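Local coordinates for protein probable zinc protease PqqL (Escherichia coli, PDB 6OFT) that probably cleaves peptides as a zinc-dependent periplasmic endopeptidase of the M16 family, this chain being the first half of the protein, at residues A[59-64]-A[87-92]; A[73-78]-A[114-119]. One frame throughout, in Å; residues are numbered along the deposited sequence.

Contact 1. Residues A[59-64]-A[87-92]; sequences MMFNGT and VNAYTS
A small apolar contact, with Phe61 pushed edge-on against Val87 and Ala89, joins the turn that follows helix 52-59 to strand 87-91, an outermost strand of the six-stranded mixed sheet. No hydrogen bond links the two segments; a single ring carries the contact, and it buries 118 Å² in all. The rim of Phe61 straddles two residues of the strand: CE1 lies 3.7 Å from Val87 CG1, while on the other side of CZ the ring atom CE2 stands 3.7 Å from Ala89 CB. Both methyl groups sit near the plane of the ring, so its edge rather than a face meets the strand. Val87 offers CG1 to this edge because that branch is turned anti to the backbone N (chi1 -172°). Phe61 belongs to a type I turn from Met59 to Asn62, closed by Asn62 N to Met59 O at 3.3 Å, and the turn directs its side chain at the strand. Other aromatic rings also hold Phe61: Phe83 meets it edge-to-face and the ring of Trp120 meets it with the planes at about 65°. The predicted zinc site adjoins the contact. Ala89 also touches Glu57, the predicted proton acceptor, whose OE2 is hydrogen-bonded to Thr91 OG1; Asn62 ND2 is hydrogen-bonded to the carbonyl O of His58, a predicted zinc ligand. Helix 52-59 carries His54, Glu57 and His58 in the order His-x-x-Glu-His, the inverted zinc-binding motif of M16 peptidases, here with its following turn packed against the sheet's edge strand in the M16 peptidase domain.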
ATOM      1  N   MET A  59     -17.994 -13.882  -3.964  1.00 21.85           N
ATOM      2  CA  MET A  59     -19.114 -14.353  -4.784  1.00 21.24           C
ATOM      3  C   MET A  59     -18.792 -14.459  -6.278  1.00 25.21           C
ATOM      4  O   MET A  59     -19.557 -15.098  -7.002  1.00 24.62           O
ATOM      5  CB  MET A  59     -20.384 -13.508  -4.557  1.00 23.47           C
ATOM      6  CG  MET A  59     -21.055 -13.699  -3.188  1.00 26.94           C
ATOM      7  SD  MET A  59     -21.318 -15.405  -2.626  1.00 30.70           S
ATOM      8  CE  MET A  59     -22.255 -16.110  -4.053  1.00 27.49           C
ATOM      9  N   MET A  60     -17.654 -13.890  -6.742  1.00 20.86           N
ATOM     10  CA  MET A  60     -17.272 -13.974  -8.160  1.00 20.15           C
ATOM     11  C   MET A  60     -16.846 -15.391  -8.540  1.00 26.56           C
ATOM     12  O   MET A  60     -16.995 -15.809  -9.691  1.00 26.03           O
ATOM     13  CB  MET A  60     -16.164 -12.955  -8.511  1.00 21.53           C
ATOM     14  CG  MET A  60     -16.612 -11.493  -8.436  1.00 23.65           C
ATOM     15  SD  MET A  60     -18.104 -11.058  -9.369  1.00 25.84           S
ATOM     16  CE  MET A  60     -19.268 -10.944  -8.035  1.00 23.48           C
ATOM     17  N   PHE A  61     -16.379 -16.146  -7.550  1.00 25.33           N
ATOM     18  CA  PHE A  61     -15.920 -17.520  -7.726  1.00 26.08           C
ATOM     19  C   PHE A  61     -17.011 -18.535  -7.395  1.00 31.34           C
ATOM     20  O   PHE A  61     -16.720 -19.731  -7.346  1.00 32.93           O
ATOM     21  CB  PHE A  61     -14.657 -17.758  -6.866  1.00 27.08           C
ATOM     22  CG  PHE A  61     -13.556 -16.770  -7.177  1.00 27.68           C
ATOM     23  CD1 PHE A  61     -12.680 -16.990  -8.236  1.00 29.28           C
ATOM     24  CD2 PHE A  61     -13.409 -15.607  -6.428  1.00 28.96           C
ATOM     25  CE1 PHE A  61     -11.667 -16.073  -8.525  1.00 29.37           C
ATOM     26  CE2 PHE A  61     -12.414 -14.681  -6.738  1.00 30.89           C
ATOM     27  CZ  PHE A  61     -11.547 -14.923  -7.781  1.00 28.82           C
ATOM     28  N   ASN A  62     -18.264 -18.084  -7.195  1.00 27.33           N
ATOM     29  CA  ASN A  62     -19.325 -19.011  -6.821  1.00 28.32           C
ATOM     30  C   ASN A  62     -20.587 -18.953  -7.705  1.00 31.99           C
ATOM     31  O   ASN A  62     -21.641 -19.438  -7.298  1.00 33.03           O
ATOM     32  CB  ASN A  62     -19.672 -18.850  -5.327  1.00 32.41           C
ATOM     33  CG  ASN A  62     -18.549 -19.328  -4.445  1.00 61.14           C
ATOM     34  OD1 ASN A  62     -18.352 -20.533  -4.240  1.00 58.47           O
ATOM     35  ND2 ASN A  62     -17.759 -18.396  -3.941  1.00 55.38           N
ATOM     36  N   GLY A  63     -20.459 -18.441  -8.918  1.00 27.61           N
ATOM     37  CA  GLY A  63     -21.573 -18.429  -9.851  1.00 26.87           C
ATOM     38  C   GLY A  63     -21.720 -17.228 -10.753  1.00 28.52           C
ATOM     39  O   GLY A  63     -21.824 -16.090 -10.294  1.00 27.12           O
ATOM     40  N   THR A  64     -21.769 -17.494 -12.054  1.00 25.26           N
ATOM     41  CA  THR A  64     -22.033 -16.488 -13.090  1.00 24.28           C
ATOM     42  C   THR A  64     -23.114 -17.109 -13.977  1.00 28.92           C
ATOM     43  O   THR A  64     -23.448 -18.283 -13.784  1.00 27.78           O
ATOM     44  CB  THR A  64     -20.775 -16.064 -13.898  1.00 26.43           C
ATOM     45  OG1 THR A  64     -20.414 -17.083 -14.834  1.00 26.97           O
ATOM     46  CG2 THR A  64     -19.575 -15.643 -13.024  1.00 23.05           C
ATOM     47  N   VAL A  87      -4.826 -17.934  -9.755  1.00 21.66           N
ATOM     48  CA  VAL A  87      -6.046 -17.146  -9.669  1.00 19.96           C
ATOM     49  C   VAL A  87      -6.163 -16.614  -8.250  1.00 22.36           C
ATOM     50  O   VAL A  87      -6.066 -17.382  -7.298  1.00 21.89           O
ATOM     51  CB  VAL A  87      -7.307 -17.950 -10.098  1.00 22.55           C
ATOM     52  CG1 VAL A  87      -8.526 -17.033 -10.192  1.00 22.19           C
ATOM     53  CG2 VAL A  87      -7.081 -18.690 -11.424  1.00 21.71           C
ATOM     54  N   ASN A  88      -6.356 -15.307  -8.106  1.00 19.07           N
ATOM     55  CA  ASN A  88      -6.458 -14.668  -6.785  1.00 19.67           C
ATOM     56  C   ASN A  88      -7.339 -13.450  -6.875  1.00 22.55           C
ATOM     57  O   ASN A  88      -7.598 -12.960  -7.970  1.00 21.19           O
ATOM     58  CB  ASN A  88      -5.054 -14.196  -6.303  1.00 23.30           C
ATOM     59  CG  ASN A  88      -4.072 -15.290  -6.005  1.00 49.52           C
ATOM     60  OD1 ASN A  88      -4.194 -16.000  -5.002  1.00 48.03           O
ATOM     61  ND2 ASN A  88      -3.073 -15.444  -6.868  1.00 38.37           N
ATOM     62  N   ALA A  89      -7.753 -12.915  -5.717  1.00 19.82           N
ATOM     63  CA  ALA A  89      -8.549 -11.683  -5.666  1.00 19.46           C
ATOM     64  C   ALA A  89      -8.340 -11.070  -4.300  1.00 22.93           C
ATOM     65  O   ALA A  89      -7.997 -11.789  -3.370  1.00 21.47           O
ATOM     66  CB  ALA A  89     -10.035 -11.990  -5.879  1.00 19.91           C
ATOM     67  N   TYR A  90      -8.537  -9.754  -4.174  1.00 19.81           N
ATOM     68  CA  TYR A  90      -8.429  -9.091  -2.884  1.00 21.16           C
ATOM     69  C   TYR A  90      -9.335  -7.879  -2.856  1.00 23.86           C
ATOM     70  O   TYR A  90      -9.584  -7.279  -3.904  1.00 20.70           O
ATOM     71  CB  TYR A  90      -6.960  -8.697  -2.538  1.00 23.59           C
ATOM     72  CG  TYR A  90      -6.381  -7.561  -3.355  1.00 26.12           C
ATOM     73  CD1 TYR A  90      -6.648  -6.229  -3.027  1.00 28.01           C
ATOM     74  CD2 TYR A  90      -5.503  -7.809  -4.405  1.00 27.05           C
ATOM     75  CE1 TYR A  90      -6.120  -5.178  -3.777  1.00 28.24           C
ATOM     76  CE2 TYR A  90      -4.936  -6.763  -5.138  1.00 28.10           C
ATOM     77  CZ  TYR A  90      -5.227  -5.449  -4.804  1.00 36.44           C
ATOM     78  OH  TYR A  90      -4.676  -4.418  -5.531  1.00 36.45           O
ATOM     79  N   THR A  91      -9.757  -7.489  -1.644  1.00 20.52           N
ATOM     80  CA  THR A  91     -10.557  -6.303  -1.396  1.00 20.68           C
ATOM     81  C   THR A  91      -9.813  -5.455  -0.380  1.00 24.58           C
ATOM     82  O   THR A  91      -9.431  -5.948   0.685  1.00 24.55           O
ATOM     83  CB  THR A  91     -11.975  -6.652  -0.903  1.00 22.43           C
ATOM     84  OG1 THR A  91     -12.554  -7.599  -1.787  1.00 18.55           O
ATOM     85  CG2 THR A  91     -12.881  -5.425  -0.825  1.00 20.39           C
ATOM     86  N   SER A  92      -9.607  -4.182  -0.706  1.00 19.66           N
ATOM     87  CA  SER A  92      -8.948  -3.267   0.221  1.00 18.86           C
ATOM     88  C   SER A  92      -9.924  -2.123   0.491  1.00 22.85           C
ATOM     89  O   SER A  92     -11.094  -2.195   0.102  1.00 22.20           O
ATOM     90  CB  SER A  92      -7.640  -2.750  -0.377  1.00 19.84           C
ATOM     91  OG  SER A  92      -7.879  -1.913  -1.503  1.00 28.20           O
TER

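Contact 2. Residues A[73-78]-A[114-119]; sequences IETFES and MAIFSE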
ATOM      1  N   ILE A  73     -14.390 -22.168 -11.125  1.00 23.74           N
ATOM      2  CA  ILE A  73     -13.214 -22.831 -10.559  1.00 23.58           C
ATOM      3  C   ILE A  73     -12.843 -24.078 -11.360  1.00 26.91           C
ATOM      4  O   ILE A  73     -11.659 -24.279 -11.650  1.00 26.41           O
ATOM      5  CB  ILE A  73     -13.403 -23.089  -9.039  1.00 26.20           C
ATOM      6  CG1 ILE A  73     -13.446 -21.744  -8.233  1.00 24.96           C
ATOM      7  CG2 ILE A  73     -12.387 -24.093  -8.471  1.00 27.56           C
ATOM      8  CD1 ILE A  73     -12.129 -20.848  -8.196  1.00 23.33           C
ATOM      9  N   GLU A  74     -13.851 -24.861 -11.777  1.00 23.75           N
ATOM     10  CA  GLU A  74     -13.664 -26.065 -12.599  1.00 23.90           C
ATOM     11  C   GLU A  74     -13.119 -25.695 -13.974  1.00 26.66           C
ATOM     12  O   GLU A  74     -12.330 -26.459 -14.532  1.00 25.77           O
ATOM     13  CB  GLU A  74     -14.977 -26.871 -12.743  1.00 25.53           C
ATOM     14  CG  GLU A  74     -15.427 -27.564 -11.458  1.00 37.87           C
ATOM     15  CD  GLU A  74     -16.818 -28.180 -11.441  1.00 61.19           C
ATOM     16  OE1 GLU A  74     -17.397 -28.401 -12.529  1.00 49.31           O
ATOM     17  OE2 GLU A  74     -17.328 -28.455 -10.329  1.00 60.69           O
ATOM     18  N   THR A  75     -13.527 -24.526 -14.522  1.00 22.71           N
ATOM     19  CA  THR A  75     -13.026 -24.065 -15.822  1.00 22.79           C
ATOM     20  C   THR A  75     -11.544 -23.683 -15.682  1.00 26.55           C
ATOM     21  O   THR A  75     -10.731 -24.084 -16.524  1.00 27.89           O
ATOM     22  CB  THR A  75     -13.899 -22.942 -16.403  1.00 29.29           C
ATOM     23  OG1 THR A  75     -15.244 -23.413 -16.526  1.00 29.56           O
ATOM     24  CG2 THR A  75     -13.410 -22.470 -17.773  1.00 27.71           C
ATOM     25  N   PHE A  76     -11.190 -22.933 -14.621  1.00 20.77           N
ATOM     26  CA  PHE A  76      -9.787 -22.550 -14.385  1.00 19.93           C
ATOM     27  C   PHE A  76      -8.936 -23.807 -14.188  1.00 22.79           C
ATOM     28  O   PHE A  76      -7.885 -23.915 -14.802  1.00 22.76           O
ATOM     29  CB  PHE A  76      -9.650 -21.612 -13.175  1.00 20.56           C
ATOM     30  CG  PHE A  76      -9.948 -20.156 -13.440  1.00 21.25           C
ATOM     31  CD1 PHE A  76      -9.248 -19.452 -14.417  1.00 23.21           C
ATOM     32  CD2 PHE A  76     -10.888 -19.472 -12.676  1.00 21.93           C
ATOM     33  CE1 PHE A  76      -9.502 -18.092 -14.641  1.00 23.79           C
ATOM     34  CE2 PHE A  76     -11.143 -18.112 -12.904  1.00 23.65           C
ATOM     35  CZ  PHE A  76     -10.436 -17.431 -13.871  1.00 21.95           C
ATOM     36  N   GLU A  77      -9.412 -24.758 -13.366  1.00 19.35           N
ATOM     37  CA  GLU A  77      -8.730 -26.037 -13.098  1.00 19.82           C
ATOM     38  C   GLU A  77      -8.448 -26.854 -14.384  1.00 25.01           C
ATOM     39  O   GLU A  77      -7.372 -27.434 -14.499  1.00 25.54           O
ATOM     40  CB  GLU A  77      -9.486 -26.862 -12.047  1.00 21.09           C
ATOM     41  CG  GLU A  77      -9.246 -26.399 -10.610  1.00 30.00           C
ATOM     42  CD  GLU A  77      -7.937 -26.778  -9.929  1.00 44.12           C
ATOM     43  OE1 GLU A  77      -7.304 -27.777 -10.338  1.00 37.76           O
ATOM     44  OE2 GLU A  77      -7.550 -26.080  -8.965  1.00 32.25           O
ATOM     45  N   SER A  78      -9.378 -26.834 -15.373  1.00 23.31           N
ATOM     46  CA  SER A  78      -9.233 -27.530 -16.670  1.00 23.72           C
ATOM     47  C   SER A  78      -8.133 -26.913 -17.564  1.00 26.48           C
ATOM     48  O   SER A  78      -7.737 -27.510 -18.567  1.00 26.14           O
ATOM     49  CB  SER A  78     -10.565 -27.576 -17.419  1.00 27.83           C
ATOM     50  OG  SER A  78     -10.865 -26.327 -18.019  1.00 32.05           O
ATOM     51  N   MET A 114     -10.593 -14.503 -20.566  1.00 19.77           N
ATOM     52  CA  MET A 114     -11.232 -13.219 -20.905  1.00 19.11           C
ATOM     53  C   MET A 114     -12.767 -13.310 -20.816  1.00 24.04           C
ATOM     54  O   MET A 114     -13.410 -12.346 -20.408  1.00 24.22           O
ATOM     55  CB  MET A 114     -10.818 -12.777 -22.313  1.00 20.95           C
ATOM     56  CG  MET A 114      -9.390 -12.259 -22.409  1.00 24.17           C
ATOM     57  SD  MET A 114      -8.946 -10.970 -21.214  1.00 27.84           S
ATOM     58  CE  MET A 114     -10.049  -9.647 -21.686  1.00 25.06           C
ATOM     59  N   ALA A 115     -13.337 -14.467 -21.196  1.00 21.53           N
ATOM     60  CA  ALA A 115     -14.781 -14.730 -21.151  1.00 21.09           C
ATOM     61  C   ALA A 115     -15.264 -14.751 -19.692  1.00 25.62           C
ATOM     62  O   ALA A 115     -16.326 -14.196 -19.402  1.00 25.30           O
ATOM     63  CB  ALA A 115     -15.101 -16.036 -21.843  1.00 22.20           C
ATOM     64  N   ILE A 116     -14.438 -15.315 -18.769  1.00 22.27           N
ATOM     65  CA  ILE A 116     -14.701 -15.328 -17.324  1.00 21.19           C
ATOM     66  C   ILE A 116     -14.658 -13.883 -16.783  1.00 23.34           C
ATOM     67  O   ILE A 116     -15.517 -13.520 -15.986  1.00 23.54           O
ATOM     68  CB  ILE A 116     -13.745 -16.295 -16.563  1.00 23.50           C
ATOM     69  CG1 ILE A 116     -14.035 -17.777 -16.935  1.00 24.22           C
ATOM     70  CG2 ILE A 116     -13.836 -16.087 -15.042  1.00 23.42           C
ATOM     71  CD1 ILE A 116     -12.999 -18.792 -16.497  1.00 24.15           C
ATOM     72  N   PHE A 117     -13.678 -13.062 -17.222  1.00 20.72           N
ATOM     73  CA  PHE A 117     -13.574 -11.658 -16.786  1.00 20.70           C
ATOM     74  C   PHE A 117     -14.807 -10.856 -17.209  1.00 25.49           C
ATOM     75  O   PHE A 117     -15.299 -10.033 -16.434  1.00 25.67           O
ATOM     76  CB  PHE A 117     -12.286 -10.981 -17.296  1.00 21.51           C
ATOM     77  CG  PHE A 117     -11.057 -11.166 -16.427  1.00 21.82           C
ATOM     78  CD1 PHE A 117     -10.972 -10.567 -15.177  1.00 23.46           C
ATOM     79  CD2 PHE A 117      -9.959 -11.885 -16.889  1.00 23.41           C
ATOM     80  CE1 PHE A 117      -9.819 -10.698 -14.395  1.00 24.50           C
ATOM     81  CE2 PHE A 117      -8.803 -12.007 -16.111  1.00 26.04           C
ATOM     82  CZ  PHE A 117      -8.742 -11.417 -14.868  1.00 24.26           C
ATOM     83  N   SER A 118     -15.309 -11.107 -18.435  1.00 22.48           N
ATOM     84  CA  SER A 118     -16.504 -10.453 -18.967  1.00 22.52           C
ATOM     85  C   SER A 118     -17.750 -10.700 -18.069  1.00 25.02           C
ATOM     86  O   SER A 118     -18.512  -9.771 -17.811  1.00 24.26           O
ATOM     87  CB  SER A 118     -16.769 -10.924 -20.388  1.00 26.41           C
ATOM     88  OG  SER A 118     -17.757 -10.116 -20.993  1.00 40.55           O
ATOM     89  N   GLU A 119     -17.900 -11.927 -17.549  1.00 21.26           N
ATOM     90  CA  GLU A 119     -18.989 -12.313 -16.657  1.00 21.83           C
ATOM     91  C   GLU A 119     -18.789 -11.845 -15.225  1.00 25.09           C
ATOM     92  O   GLU A 119     -19.770 -11.599 -14.538  1.00 22.94           O
ATOM     93  CB  GLU A 119     -19.256 -13.821 -16.720  1.00 23.52           C
ATOM     94  CG  GLU A 119     -19.620 -14.245 -18.132  1.00 30.05           C
ATOM     95  CD  GLU A 119     -20.837 -15.131 -18.233  1.00 41.58           C
ATOM     96  OE1 GLU A 119     -21.202 -15.782 -17.225  1.00 32.29           O
ATOM     97  OE2 GLU A 119     -21.431 -15.170 -19.332  1.00 46.70           O
TER
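Ile116 has the most surface buried here, and it projects from helix 107-122 between Phe76 and Thr75 of helix 71-77. Its CD1 methyl lies over one face of the Phe76 ring, 4.0 Å from the centroid and 14° off the normal, a CH-pi contact displaced slightly toward the rim. The CG2 branch reaches the end of the same ring, 3.8 Å from Phe76 CZ, so both methyls of Ile116 touch one ring, CD1 over its face and CG2 by CZ. On the other helix, Thr75 turns its methyl inward: CG2, anti to the backbone N, meets Ile116 CD1 at 3.9 Å, whereas Thr75 OG1 is hydrogen-bonded to Lys71 O within its own helix. The pairing is helix-to-helix packing within the M16 peptidase domain, with Thr75 and Ile116 the nearest pair by CA atoms, 9.0 Å apart. An alanine in place of Phe76 would remove the ring beneath CD1 and beside CG2, and is likely to open a gap between the helices and leave Ile116 freer to turn. Phe76 also touches Val100 of strand 96-103, which Phe117, the next residue after Ile116, contacts as well; through these side chains both helices meet the same strand of the six-stranded sheet.

The centres of contacts 1 and 2 lie 11 Å apart, in the M16 peptidase part of the chain. Their segments alternate along the chain, in the order 59-64, 73-78, 87-92 and 114-119, and strand 87-91 is the next regular element after helix 71-77. They also touch: Val87 CG2 packs on Phe76 CD1 at 3.8 Å, Phe61 CD1 on Ile73 CD1 at 3.9 Å, and Thr64 OG1 probably shares a hydrogen bond with Glu119 OE1. Apolar packing thus runs from the turn after the predicted zinc-binding helix, past helix 71-77, to helix 107-122, linking the surroundings of the predicted metal site to a more peripheral helix pair.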